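Protein HI_1472 (Haemophilus influenzae, PDB 3PSH) binds molybdate and tungstate, but not sulfate or phosphate, as the solute-binding component of the low-affinity molybdate importer MolBCA. Local coordinates at residues Q25-I31 with W278-E284; K49-G53 with D242-D246; K124-T128 with S198-T202; L204-A209 with E290-A294. All blocks are in the same frame, centred on the assembly; numbering follows the deposited sequence.

Interaction 1 of 4, residues Q25-I31 with W278-E284. With MOO (molybdate ion), chain B.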
loop_
_atom_site.group_PDB
_atom_site.type_symbol
_atom_site.label_atom_id
_atom_site.label_comp_id
_atom_site.label_asym_id
_atom_site.label_seq_id
_atom_site.Cartn_x
_atom_site.Cartn_y
_atom_site.Cartn_z
ATOM N N GLN A 25 -2.511 10.325 -5.116
ATOM C CA GLN A 25 -2.666 9.037 -4.411
ATOM C C GLN A 25 -1.244 8.611 -4.061
ATOM O O GLN A 25 -0.374 8.567 -4.970
ATOM C CB GLN A 25 -3.332 8.020 -5.348
ATOM C CG GLN A 25 -3.796 6.745 -4.523
ATOM C CD GLN A 25 -3.807 5.477 -5.297
ATOM O OE1 GLN A 25 -4.872 4.786 -5.333
ATOM N NE2 GLN A 25 -2.719 5.156 -5.976
ATOM N N HIS A 26 -0.911 8.294 -2.770
ATOM C CA HIS A 26 0.388 7.855 -2.327
ATOM C C HIS A 26 0.833 6.497 -2.882
ATOM O O HIS A 26 1.988 6.281 -3.162
ATOM C CB HIS A 26 0.485 7.824 -0.777
ATOM C CG HIS A 26 -0.646 7.087 -0.103
ATOM N ND1 HIS A 26 -1.959 7.492 -0.190
ATOM C CD2 HIS A 26 -0.649 6.014 0.737
ATOM C CE1 HIS A 26 -2.736 6.700 0.538
ATOM N NE2 HIS A 26 -1.966 5.747 1.040
ATOM N N GLN A 27 -0.149 5.629 -3.126
ATOM C CA GLN A 27 0.201 4.287 -3.642
ATOM C C GLN A 27 0.769 4.413 -5.042
ATOM O O GLN A 27 1.833 3.854 -5.383
ATOM C CB GLN A 27 -0.962 3.316 -3.670
ATOM C CG GLN A 27 -1.347 3.100 -2.158
ATOM C CD GLN A 27 -2.519 3.899 -1.732
ATOM O OE1 GLN A 27 -2.838 4.965 -2.262
ATOM N NE2 GLN A 27 -3.202 3.363 -0.680
ATOM N N THR A 28 0.034 5.157 -5.874
ATOM C CA THR A 28 0.577 5.356 -7.231
ATOM C C THR A 28 1.922 6.158 -7.154
ATOM O O THR A 28 2.833 5.861 -7.917
ATOM C CB THR A 28 -0.388 6.186 -8.041
ATOM O OG1 THR A 28 -1.551 5.409 -8.366
ATOM C CG2 THR A 28 0.276 6.698 -9.317
ATOM N N LEU A 29 2.064 7.151 -6.251
ATOM C CA LEU A 29 3.294 7.904 -6.120
ATOM C C LEU A 29 4.458 6.941 -5.854
ATOM O O LEU A 29 5.482 7.075 -6.467
ATOM C CB LEU A 29 3.139 9.014 -5.019
ATOM C CG LEU A 29 4.345 9.952 -4.828
ATOM C CD1 LEU A 29 4.854 10.482 -6.247
ATOM C CD2 LEU A 29 3.831 11.088 -3.962
ATOM N N ASN A 30 4.289 5.994 -4.912
ATOM C CA ASN A 30 5.386 5.104 -4.508
ATOM C C ASN A 30 5.711 4.222 -5.745
ATOM O O ASN A 30 6.852 3.976 -6.002
ATOM C CB ASN A 30 4.882 4.279 -3.296
ATOM C CG ASN A 30 5.907 3.258 -2.836
ATOM O OD1 ASN A 30 7.139 3.518 -2.895
ATOM N ND2 ASN A 30 5.404 2.131 -2.336
ATOM N N ILE A 31 4.692 3.751 -6.439
ATOM C CA ILE A 31 4.967 3.008 -7.725
ATOM C C ILE A 31 5.792 3.845 -8.698
ATOM O O ILE A 31 6.781 3.344 -9.266
ATOM C CB ILE A 31 3.666 2.368 -8.313
ATOM C CG1 ILE A 31 3.089 1.278 -7.358
ATOM C CG2 ILE A 31 3.929 1.906 -9.841
ATOM C CD1 ILE A 31 1.687 0.911 -7.632
ATOM N N TRP A 278 -0.701 -2.496 4.282
ATOM C CA TRP A 278 -1.577 -1.354 4.062
ATOM C C TRP A 278 -2.889 -1.911 3.475
ATOM O O TRP A 278 -3.033 -3.076 3.136
ATOM C CB TRP A 278 -0.926 -0.493 2.969
ATOM C CG TRP A 278 0.150 0.358 3.455
ATOM C CD1 TRP A 278 0.722 0.374 4.780
ATOM C CD2 TRP A 278 0.823 1.370 2.711
ATOM N NE1 TRP A 278 1.698 1.349 4.832
ATOM C CE2 TRP A 278 1.739 1.999 3.596
ATOM C CE3 TRP A 278 0.675 1.882 1.391
ATOM C CZ2 TRP A 278 2.559 3.089 3.165
ATOM C CZ3 TRP A 278 1.448 3.001 1.011
ATOM C CH2 TRP A 278 2.421 3.532 1.859
ATOM N N GLY A 279 -3.894 -1.054 3.370
ATOM C CA GLY A 279 -5.141 -1.549 2.769
ATOM C C GLY A 279 -5.001 -1.842 1.278
ATOM O O GLY A 279 -5.760 -2.628 0.743
ATOM N N TYR A 280 -3.993 -1.257 0.651
ATOM C CA TYR A 280 -3.605 -1.510 -0.771
ATOM C C TYR A 280 -2.253 -2.291 -0.850
ATOM O O TYR A 280 -1.279 -1.885 -0.150
ATOM C CB TYR A 280 -3.399 -0.139 -1.546
ATOM C CG TYR A 280 -4.689 0.616 -1.808
ATOM C CD1 TYR A 280 -5.178 0.818 -3.126
ATOM C CD2 TYR A 280 -5.371 1.192 -0.742
ATOM C CE1 TYR A 280 -6.388 1.544 -3.361
ATOM C CE2 TYR A 280 -6.579 1.875 -0.951
ATOM C CZ TYR A 280 -7.036 2.080 -2.268
ATOM O OH TYR A 280 -8.252 2.783 -2.396
ATOM N N PRO A 281 -2.078 -3.197 -1.851
ATOM C CA PRO A 281 -0.838 -3.922 -1.995
ATOM C C PRO A 281 0.222 -2.989 -2.658
ATOM O O PRO A 281 -0.120 -2.229 -3.592
ATOM C CB PRO A 281 -1.218 -5.014 -2.954
ATOM C CG PRO A 281 -2.306 -4.378 -3.956
ATOM C CD PRO A 281 -3.097 -3.601 -2.896
ATOM N N MET A 282 1.488 -3.163 -2.271
ATOM C CA MET A 282 2.584 -2.422 -2.862
ATOM C C MET A 282 3.638 -3.444 -3.156
ATOM O O MET A 282 3.749 -4.441 -2.413
ATOM C CB MET A 282 3.163 -1.362 -1.877
ATOM C CG MET A 282 2.219 -0.322 -1.284
ATOM S SD MET A 282 2.088 1.250 -2.290
ATOM C CE MET A 282 1.762 0.632 -3.937
ATOM N N PRO A 283 4.359 -3.263 -4.277
ATOM C CA PRO A 283 5.210 -4.339 -4.736
ATOM C C PRO A 283 6.233 -4.727 -3.701
ATOM O O PRO A 283 6.540 -5.932 -3.607
ATOM C CB PRO A 283 5.919 -3.761 -5.984
ATOM C CG PRO A 283 5.651 -2.164 -5.919
ATOM C CD PRO A 283 4.356 -2.045 -5.154
ATOM N N GLU A 284 6.818 -3.762 -3.000
ATOM C CA GLU A 284 7.813 -4.120 -1.942
ATOM C C GLU A 284 7.228 -4.829 -0.766
ATOM O O GLU A 284 7.958 -5.551 -0.061
ATOM C CB GLU A 284 8.623 -2.879 -1.456
ATOM C CG GLU A 284 7.818 -1.816 -0.675
ATOM C CD GLU A 284 6.976 -0.828 -1.471
ATOM O OE1 GLU A 284 6.708 -1.085 -2.670
ATOM O OE2 GLU A 284 6.593 0.207 -0.869
HETATM MO MO MOO B . -3.640 2.493 2.672
HETATM O O1 MOO B . -3.616 1.630 4.127
HETATM O O2 MOO B . -5.229 3.030 2.283
HETATM O O3 MOO B . -3.111 1.489 1.404
HETATM O O4 MOO B . -2.448 3.695 2.810
#
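Trp278 meets His26 obliquely: Trp278 CZ3 lies 3.7 Å from His26 CD2, with the ring planes inclined at 57°. Molybdate O4 sits over one face of the indole, offset toward its rim, yet in the plane of the imidazole, where His26 NE2 donates to it at 2.8 Å. His26 can aim NE2 at the anion because CG lies between the backbone N and the carbonyl carbon (chi1 50°). Next along the chain, Gly279 contributes its backbone: N to molybdate O1 is 2.8 Å, and the N-H points almost straight at the oxygen (176°). Tyr280 then grips O3 jointly with the opposite segment, since Tyr280 N is 3.0 Å and Gln27 NE2 2.8 Å from that oxygen. The bent chain of Gln27 carries its amide over the rim of one face of the Tyr280 ring, while the phenol hydroxyl bonds to Asn92.

Met282 curls back onto helix 26-34. Met282 CE packs 3.7 Å from Ile31 CD1, and its SD accepts a weak bond from Asn30 ND2. Pro283 adds light apolar packing against Ile31. Glu284 finishes the contact, with OE2 offering its syn lone pair to Asn30 ND2 at 2.7 Å. The same oxygen pairs with Lys276, and Asn30 OD1 is held by Tyr56 and Tyr319, so the Asn30 amide is fixed from both ends. Holding a tetrahedral oxyanion between the first helical turn after a strand of one lobe and a loop of the other is characteristic of the interlobe cleft of periplasmic binding proteins, here one of solute-binding family 8.

Interaction 2 of 4, residues K49-G53 with D242-D246. With MOO (molybdate ion), chain B.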
loop_
_atom_site.group_PDB
_atom_site.type_symbol
_atom_site.label_atom_id
_atom_site.label_comp_id
_atom_site.label_asym_id
_atom_site.label_seq_id
_atom_site.Cartn_x
_atom_site.Cartn_y
_atom_site.Cartn_z
ATOM N N LYS A 49 3.537 13.313 3.048
ATOM C CA LYS A 49 4.459 12.895 4.114
ATOM C C LYS A 49 3.695 12.034 5.148
ATOM O O LYS A 49 4.225 11.076 5.659
ATOM C CB LYS A 49 5.008 14.154 4.822
ATOM C CG LYS A 49 5.974 14.931 3.913
ATOM C CD LYS A 49 6.657 16.185 4.635
ATOM C CE LYS A 49 7.550 17.020 3.635
ATOM N NZ LYS A 49 7.754 18.329 4.458
ATOM N N LYS A 50 2.498 12.389 5.469
ATOM C CA LYS A 50 1.709 11.563 6.438
ATOM C C LYS A 50 1.461 10.123 5.914
ATOM O O LYS A 50 1.740 9.100 6.635
ATOM C CB LYS A 50 0.414 12.216 6.867
ATOM C CG LYS A 50 -0.332 11.313 7.765
ATOM C CD LYS A 50 -1.303 12.139 8.606
ATOM C CE LYS A 50 -1.869 11.337 9.761
ATOM N NZ LYS A 50 -3.053 10.735 9.105
ATOM N N GLN A 51 1.060 10.050 4.642
ATOM C CA GLN A 51 0.656 8.762 4.108
ATOM C C GLN A 51 1.814 7.859 3.720
ATOM O O GLN A 51 1.691 6.603 3.748
ATOM C CB GLN A 51 -0.232 9.054 2.846
ATOM C CG GLN A 51 -1.611 9.623 3.221
ATOM C CD GLN A 51 -2.445 8.711 4.139
ATOM O OE1 GLN A 51 -2.420 7.502 4.051
ATOM N NE2 GLN A 51 -3.171 9.344 5.094
ATOM N N LEU A 52 2.964 8.471 3.320
ATOM C CA LEU A 52 4.180 7.714 3.006
ATOM C C LEU A 52 5.152 7.546 4.173
ATOM O O LEU A 52 6.097 6.727 4.056
ATOM C CB LEU A 52 4.947 8.249 1.737
ATOM C CG LEU A 52 4.088 8.159 0.448
ATOM C CD1 LEU A 52 4.824 8.890 -0.700
ATOM C CD2 LEU A 52 4.050 6.696 -0.074
ATOM N N GLY A 53 4.948 8.275 5.250
ATOM C CA GLY A 53 5.875 8.267 6.315
ATOM C C GLY A 53 6.926 9.364 6.280
ATOM O O GLY A 53 7.413 9.733 5.250
ATOM N N ASP A 242 5.151 1.242 9.755
ATOM C CA ASP A 242 6.352 2.073 9.920
ATOM C C ASP A 242 6.056 3.576 9.850
ATOM O O ASP A 242 6.712 4.392 10.577
ATOM C CB ASP A 242 7.398 1.754 8.858
ATOM C CG ASP A 242 8.725 2.454 9.118
ATOM O OD1 ASP A 242 9.278 2.273 10.252
ATOM O OD2 ASP A 242 9.233 3.125 8.200
ATOM N N ARG A 243 5.030 3.942 9.062
ATOM C CA ARG A 243 4.698 5.416 8.980
ATOM C C ARG A 243 4.051 6.000 10.231
ATOM O O ARG A 243 3.911 7.227 10.306
ATOM C CB ARG A 243 3.787 5.715 7.804
ATOM C CG ARG A 243 2.481 4.848 7.826
ATOM C CD ARG A 243 1.624 5.082 6.490
ATOM N NE ARG A 243 0.461 4.159 6.599
ATOM C CZ ARG A 243 -0.467 3.990 5.612
ATOM N NH1 ARG A 243 -0.356 4.795 4.515
ATOM N NH2 ARG A 243 -1.508 3.156 5.724
ATOM N N TYR A 244 3.618 5.122 11.169
ATOM C CA TYR A 244 3.007 5.537 12.423
ATOM C C TYR A 244 3.743 5.011 13.660
ATOM O O TYR A 244 3.166 4.382 14.514
ATOM C CB TYR A 244 1.571 5.102 12.427
ATOM C CG TYR A 244 0.728 5.705 11.299
ATOM C CD1 TYR A 244 0.800 7.084 10.990
ATOM C CD2 TYR A 244 -0.121 4.908 10.489
ATOM C CE1 TYR A 244 0.023 7.633 9.943
ATOM C CE2 TYR A 244 -0.995 5.514 9.475
ATOM C CZ TYR A 244 -0.854 6.848 9.204
ATOM O OH TYR A 244 -1.612 7.485 8.207
ATOM N N PRO A 245 5.016 5.341 13.781
ATOM C CA PRO A 245 5.811 4.729 14.812
ATOM C C PRO A 245 5.362 5.105 16.225
ATOM O O PRO A 245 5.574 4.290 17.156
ATOM C CB PRO A 245 7.187 5.346 14.560
ATOM C CG PRO A 245 6.915 6.691 13.927
ATOM C CD PRO A 245 5.748 6.368 13.015
ATOM N N ASP A 246 4.720 6.283 16.407
ATOM C CA ASP A 246 4.228 6.690 17.756
ATOM C C ASP A 246 3.217 5.690 18.326
ATOM O O ASP A 246 2.948 5.655 19.582
ATOM C CB ASP A 246 3.575 8.086 17.703
ATOM C CG ASP A 246 4.560 9.232 17.377
ATOM O OD1 ASP A 246 5.812 9.010 17.334
ATOM O OD2 ASP A 246 4.040 10.374 17.206
HETATM MO MO MOO B . -3.640 2.493 2.672
HETATM O O1 MOO B . -3.616 1.630 4.127
HETATM O O2 MOO B . -5.229 3.030 2.283
HETATM O O3 MOO B . -3.111 1.489 1.404
HETATM O O4 MOO B . -2.448 3.695 2.810
HETATM O O HOH W 1 2.840 9.386 9.068
HETATM O O HOH W 2 -3.883 8.073 10.047
HETATM O O HOH W 3 -2.516 6.139 6.414
#
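The arginine arm of the molybdate site is fastened here: Arg243, in the loop after strand 237-240, reaches past the C-terminal turn of helix 48-52 and binds the carbonyl of Gln51. Arg243 NH1 to Gln51 O is 2.8 Å; the donor lies in the carbonyl plane, on a lone pair, at a C=O...N angle of 135°, and the oxygen lies nearly in the guanidinium plane. Arg243 NH1 also donates to molybdate O4 at 2.9 Å, and Arg243 NH2 bonds to molybdate O1 and O4, each at 3.1 Å. Acceptors on the protein and on the anion, three oxygens in all, thus fix the rotation of the guanidinium about its chain, which runs extended after a first torsion (chi1 55°) that sets CG over the centre of the Tyr244 ring. Gln241 also holds NH2, and Trp278 adds a cation-pi contact.

At the root of the arm the backbones come very close: the CA atoms of Gly53 and Arg243 are 4.1 Å apart, and Arg243 CB rests 3.6 Å from Gly53 CA. Gly53, with positive phi (94°), has no side chain to hinder this approach. One water bridges Lys50 O and Arg243 O, donating to both, and a second accepts from Lys50 NZ. The bond from Arg243 NH1 makes Gln51 a second-shell residue: a helix-end carbonyl positioning a first-shell arginine, in the oxyanion site between the lobes of a periplasmic binding protein.

Interaction 3 of 4, residues K124-T128 with S198-T202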
loop_
_atom_site.group_PDB
_atom_site.type_symbol
_atom_site.label_atom_id
_atom_site.label_comp_id
_atom_site.label_asym_id
_atom_site.label_seq_id
_atom_site.Cartn_x
_atom_site.Cartn_y
_atom_site.Cartn_z
ATOM N N LYS A 124 -15.391 1.856 -4.432
ATOM C CA LYS A 124 -15.777 1.866 -3.024
ATOM C C LYS A 124 -14.468 1.984 -2.152
ATOM O O LYS A 124 -13.514 1.307 -2.422
ATOM C CB LYS A 124 -16.515 0.577 -2.719
ATOM C CG LYS A 124 -17.952 0.604 -3.290
ATOM C CD LYS A 124 -18.889 -0.254 -2.504
ATOM C CE LYS A 124 -20.341 -0.148 -3.036
ATOM N NZ LYS A 124 -21.165 -1.420 -2.731
ATOM N N LEU A 125 -14.448 2.820 -1.116
ATOM C CA LEU A 125 -13.227 2.896 -0.247
ATOM C C LEU A 125 -12.972 1.470 0.324
ATOM O O LEU A 125 -11.834 0.973 0.398
ATOM C CB LEU A 125 -13.464 3.903 0.851
ATOM C CG LEU A 125 -12.492 3.915 2.038
ATOM C CD1 LEU A 125 -10.956 4.224 1.674
ATOM C CD2 LEU A 125 -13.222 4.951 3.006
ATOM N N ASN A 126 -14.085 0.822 0.765
ATOM C CA ASN A 126 -14.005 -0.498 1.479
ATOM C C ASN A 126 -14.861 -1.488 0.786
ATOM O O ASN A 126 -16.112 -1.527 0.980
ATOM C CB ASN A 126 -14.551 -0.338 2.945
ATOM C CG ASN A 126 -13.771 0.695 3.769
ATOM O OD1 ASN A 126 -14.347 1.678 4.320
ATOM N ND2 ASN A 126 -12.466 0.560 3.788
ATOM N N PRO A 127 -14.257 -2.263 -0.122
ATOM C CA PRO A 127 -15.024 -3.209 -1.014
ATOM C C PRO A 127 -15.365 -4.503 -0.297
ATOM O O PRO A 127 -14.789 -4.785 0.780
ATOM C CB PRO A 127 -14.088 -3.508 -2.143
ATOM C CG PRO A 127 -12.673 -3.308 -1.511
ATOM C CD PRO A 127 -12.801 -2.233 -0.423
ATOM N N THR A 128 -16.334 -5.213 -0.843
ATOM C CA THR A 128 -16.662 -6.619 -0.525
ATOM C C THR A 128 -16.207 -7.419 -1.782
ATOM O O THR A 128 -16.685 -7.207 -2.923
ATOM C CB THR A 128 -18.212 -6.777 -0.350
ATOM O OG1 THR A 128 -18.625 -5.942 0.715
ATOM C CG2 THR A 128 -18.594 -8.210 -0.120
ATOM N N SER A 198 -11.887 -6.795 6.715
ATOM C CA SER A 198 -11.972 -7.509 5.443
ATOM C C SER A 198 -11.823 -6.563 4.200
ATOM O O SER A 198 -12.010 -5.317 4.333
ATOM C CB SER A 198 -13.298 -8.339 5.291
ATOM O OG SER A 198 -14.382 -7.360 5.301
ATOM N N GLY A 199 -11.506 -7.177 3.061
ATOM C CA GLY A 199 -11.388 -6.505 1.741
ATOM C C GLY A 199 -10.136 -5.691 1.609
ATOM O O GLY A 199 -10.069 -4.725 0.779
ATOM N N LYS A 200 -9.108 -6.000 2.463
ATOM C CA LYS A 200 -7.919 -5.153 2.385
ATOM C C LYS A 200 -6.658 -6.017 2.231
ATOM O O LYS A 200 -6.596 -7.118 2.824
ATOM C CB LYS A 200 -7.831 -4.359 3.705
ATOM C CG LYS A 200 -8.936 -3.323 3.890
ATOM C CD LYS A 200 -8.723 -2.098 2.928
ATOM C CE LYS A 200 -10.041 -1.473 2.575
ATOM N NZ LYS A 200 -9.700 -0.328 1.570
ATOM N N TYR A 201 -5.597 -5.449 1.678
ATOM C CA TYR A 201 -4.270 -6.176 1.542
ATOM C C TYR A 201 -3.641 -6.637 2.937
ATOM O O TYR A 201 -2.987 -7.694 3.050
ATOM C CB TYR A 201 -3.228 -5.359 0.736
ATOM C CG TYR A 201 -1.894 -6.067 0.723
ATOM C CD1 TYR A 201 -1.765 -7.319 0.099
ATOM C CD2 TYR A 201 -0.818 -5.512 1.470
ATOM C CE1 TYR A 201 -0.561 -8.027 0.211
ATOM C CE2 TYR A 201 0.370 -6.146 1.599
ATOM C CZ TYR A 201 0.523 -7.394 0.939
ATOM O OH TYR A 201 1.660 -8.141 1.054
ATOM N N THR A 202 -3.906 -5.815 3.962
ATOM C CA THR A 202 -3.443 -6.118 5.350
ATOM C C THR A 202 -3.625 -7.633 5.662
ATOM O O THR A 202 -2.637 -8.338 6.006
ATOM C CB THR A 202 -4.198 -5.255 6.358
ATOM O OG1 THR A 202 -4.161 -3.840 5.965
ATOM C CG2 THR A 202 -3.576 -5.434 7.760
HETATM O O HOH W 4 -13.283 -3.270 2.662
HETATM O O HOH W 5 -15.204 -6.658 2.775
#
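Lys200 makes the direct polar link, its NZ donating to Leu125 O at 2.8 Å. The bond runs fairly close to the carbonyl direction (C=O...N angle 157°), and the nitrogen is tilted 17° from the carbonyl plane. A bend at CG (chi2 -72°), followed by an extended end, brings the ammonium group across the gap. On the way, Lys200 CE passes 4.1 Å from Pro127 CD, the two side chains crossing at about a right angle, while the side chain of Asn126 borders the end of the lysine. Beside it, Pro127 CG lies 3.7 Å from Gly199 O.

Water fills out the next layer. Pro127 O accepts from two waters, both at 2.8 Å. One of them also donates to Ser198 O at 2.9 Å, and the other lies 2.7 Å from Ser198 OG. The carbonyl of Pro127 is therefore tied to both the backbone and the hydroxyl of Ser198 without touching either.

Farther out, each segment is held by its own neighbours. Gly199 O accepts from Tyr136 OH of helix 132-151, and Tyr201 joins its backbone to Gly279, whose N binds the molybdate. On the other side Arg115 holds Lys124 O, and Glu121 accepts from Thr128 N. The side chain of Lys200 comes within about 6 Å of the molybdate at nearest atoms, where its positive charge may contribute to the field around the anion. The loop after strand 109-112 meets 198-200 across the two lobes, a contact of the kind that borders the ligand cleft of a periplasmic binding protein.

Interaction 4 of 4, residues L204-A209 with E290-A294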
loop_
_atom_site.group_PDB
_atom_site.type_symbol
_atom_site.label_atom_id
_atom_site.label_comp_id
_atom_site.label_asym_id
_atom_site.label_seq_id
_atom_site.Cartn_x
_atom_site.Cartn_y
_atom_site.Cartn_z
ATOM N N LEU A 204 -4.212 -10.153 3.729
ATOM C CA LEU A 204 -3.529 -10.990 2.731
ATOM C C LEU A 204 -2.076 -11.110 3.092
ATOM O O LEU A 204 -1.464 -12.185 3.014
ATOM C CB LEU A 204 -3.664 -10.461 1.289
ATOM C CG LEU A 204 -5.117 -10.771 0.747
ATOM C CD1 LEU A 204 -5.374 -9.894 -0.404
ATOM C CD2 LEU A 204 -5.129 -12.205 0.279
ATOM N N MET A 205 -1.484 -9.991 3.515
ATOM C CA MET A 205 -0.041 -10.072 3.915
ATOM C C MET A 205 0.116 -11.021 5.095
ATOM O O MET A 205 1.002 -11.863 5.061
ATOM C CB MET A 205 0.535 -8.713 4.313
ATOM C CG MET A 205 2.036 -8.768 4.716
ATOM S SD MET A 205 2.524 -7.002 5.156
ATOM C CE MET A 205 1.774 -6.810 6.754
ATOM N N MET A 206 -0.841 -10.931 6.013
ATOM C CA MET A 206 -0.829 -11.822 7.188
ATOM C C MET A 206 -1.040 -13.272 6.702
ATOM O O MET A 206 -0.209 -14.176 7.023
ATOM C CB MET A 206 -1.926 -11.404 8.122
ATOM C CG MET A 206 -1.563 -10.033 8.732
ATOM S SD MET A 206 -2.829 -9.602 9.896
ATOM C CE MET A 206 -2.331 -7.955 10.567
ATOM N N GLU A 207 -1.961 -13.515 5.784
ATOM C CA GLU A 207 -2.197 -14.942 5.369
ATOM C C GLU A 207 -0.992 -15.568 4.712
ATOM O O GLU A 207 -0.625 -16.758 4.955
ATOM C CB GLU A 207 -3.364 -14.986 4.376
ATOM C CG GLU A 207 -4.678 -14.815 5.081
ATOM C CD GLU A 207 -5.866 -14.655 4.060
ATOM O OE1 GLU A 207 -5.588 -14.848 2.840
ATOM O OE2 GLU A 207 -6.979 -14.442 4.524
ATOM N N HIS A 208 -0.316 -14.810 3.852
ATOM C CA HIS A 208 0.820 -15.337 3.098
ATOM C C HIS A 208 2.037 -15.631 4.000
ATOM O O HIS A 208 2.903 -16.385 3.642
ATOM C CB HIS A 208 1.205 -14.376 1.991
ATOM C CG HIS A 208 0.252 -14.423 0.831
ATOM N ND1 HIS A 208 0.370 -15.324 -0.223
ATOM C CD2 HIS A 208 -0.825 -13.636 0.548
ATOM C CE1 HIS A 208 -0.623 -15.107 -1.094
ATOM N NE2 HIS A 208 -1.372 -14.114 -0.634
ATOM N N ALA A 209 2.068 -14.988 5.162
ATOM C CA ALA A 209 3.174 -15.245 6.082
ATOM C C ALA A 209 2.717 -16.115 7.267
ATOM O O ALA A 209 3.282 -16.084 8.356
ATOM C CB ALA A 209 3.782 -13.876 6.570
ATOM N N GLU A 290 6.249 -9.569 3.099
ATOM C CA GLU A 290 5.708 -10.870 3.500
ATOM C C GLU A 290 6.836 -11.806 3.956
ATOM O O GLU A 290 6.679 -12.570 4.909
ATOM C CB GLU A 290 4.975 -11.524 2.342
ATOM C CG GLU A 290 3.699 -10.727 2.050
ATOM C CD GLU A 290 2.874 -11.311 0.877
ATOM O OE1 GLU A 290 3.255 -12.328 0.250
ATOM O OE2 GLU A 290 1.825 -10.621 0.509
ATOM N N VAL A 291 8.009 -11.651 3.362
ATOM C CA VAL A 291 9.189 -12.498 3.760
ATOM C C VAL A 291 9.624 -12.010 5.181
ATOM O O VAL A 291 9.835 -12.856 6.091
ATOM C CB VAL A 291 10.362 -12.441 2.744
ATOM C CG1 VAL A 291 11.548 -13.286 3.248
ATOM C CG2 VAL A 291 9.885 -12.928 1.326
ATOM N N TRP A 292 9.731 -10.677 5.422
ATOM C CA TRP A 292 9.982 -10.239 6.810
ATOM C C TRP A 292 9.026 -10.810 7.842
ATOM O O TRP A 292 9.489 -11.326 8.924
ATOM C CB TRP A 292 9.981 -8.711 6.883
ATOM C CG TRP A 292 10.284 -8.223 8.308
ATOM C CD1 TRP A 292 11.508 -7.919 8.802
ATOM C CD2 TRP A 292 9.338 -7.867 9.310
ATOM N NE1 TRP A 292 11.416 -7.475 10.100
ATOM C CE2 TRP A 292 10.080 -7.433 10.455
ATOM C CE3 TRP A 292 7.907 -7.948 9.398
ATOM C CZ2 TRP A 292 9.423 -7.068 11.668
ATOM C CZ3 TRP A 292 7.249 -7.604 10.644
ATOM C CH2 TRP A 292 8.037 -7.148 11.742
ATOM N N LEU A 293 7.700 -10.755 7.547
ATOM C CA LEU A 293 6.765 -11.173 8.571
ATOM C C LEU A 293 6.894 -12.729 8.735
ATOM O O LEU A 293 6.789 -13.257 9.869
ATOM C CB LEU A 293 5.312 -10.771 8.176
ATOM C CG LEU A 293 4.220 -11.137 9.165
ATOM C CD1 LEU A 293 4.464 -10.492 10.545
ATOM C CD2 LEU A 293 2.885 -10.639 8.554
ATOM N N ALA A 294 7.093 -13.436 7.607
ATOM C CA ALA A 294 7.202 -14.924 7.668
ATOM C C ALA A 294 8.410 -15.244 8.545
ATOM O O ALA A 294 8.316 -16.119 9.404
ATOM C CB ALA A 294 7.372 -15.513 6.304
#
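Ala209, next to His208 in the chain, pushes its methyl into a shallow hollow on helix 290-294. Ala209 CB is 3.5 Å from Ala294 N, with Glu290 O and Leu293 CG also close by, so the hollow is lined by residues at i, i+3 and i+4 of one helical face; the methyl of Ala294 forms its edge. Small residues permit the near approach at this end, where the CA atoms of Ala209 and Ala294 are 4.3 Å apart, although the axes of 204-208 and 290-294 themselves pass at 9.1 Å and cross at -53°. Leu293 is the bump in the reverse direction. Leu293 CD2 leans on the surface of the other helix, 4.1 Å from Met206 CA, with the CG atoms of Met205 and Met206 beside it. The helices follow the first and last strands, in chain order, of the C-terminal parallel sheet, and their packing is consistent with a Rossmann-like alpha/beta lobe.

Glu290 reaches across as a long extended prong (chi2 180°) between Met205 and His208. Glu290 CG touches Met205 CG at 3.7 Å, while Glu290 OE1 lies 3.4 Å from His208 CB. The carboxylate and imidazole planes differ by only 9°, yet the approach is oblique. Each polar end is engaged elsewhere: Glu290 OE1 with Arg168, OE2 with Tyr201, and His208 NE2 with Asp133.

From the N terminus, interaction 1 opens first at 25-31 and closes only at 278-284, spanning nearly the whole two-lobed fold. Within that loop lies interaction 2, from 49-53 to 242-246, and within interaction 2 lies interaction 3, from 124-128 to 198-202. Interaction 4 starts at 204-209, after interaction 3 has closed, and ends at 290-294, so it crosses both interaction 1 and interaction 2. The first two share the molybdate and join the lobes around it, and interaction 3 bridges the lobes nearby. Interaction 4 stays within the C-terminal lobe, using helices 201-208 and 283-297; Tyr201 connects it to interaction 3 through Glu290, and interaction 3 to interaction 1 through Gly279.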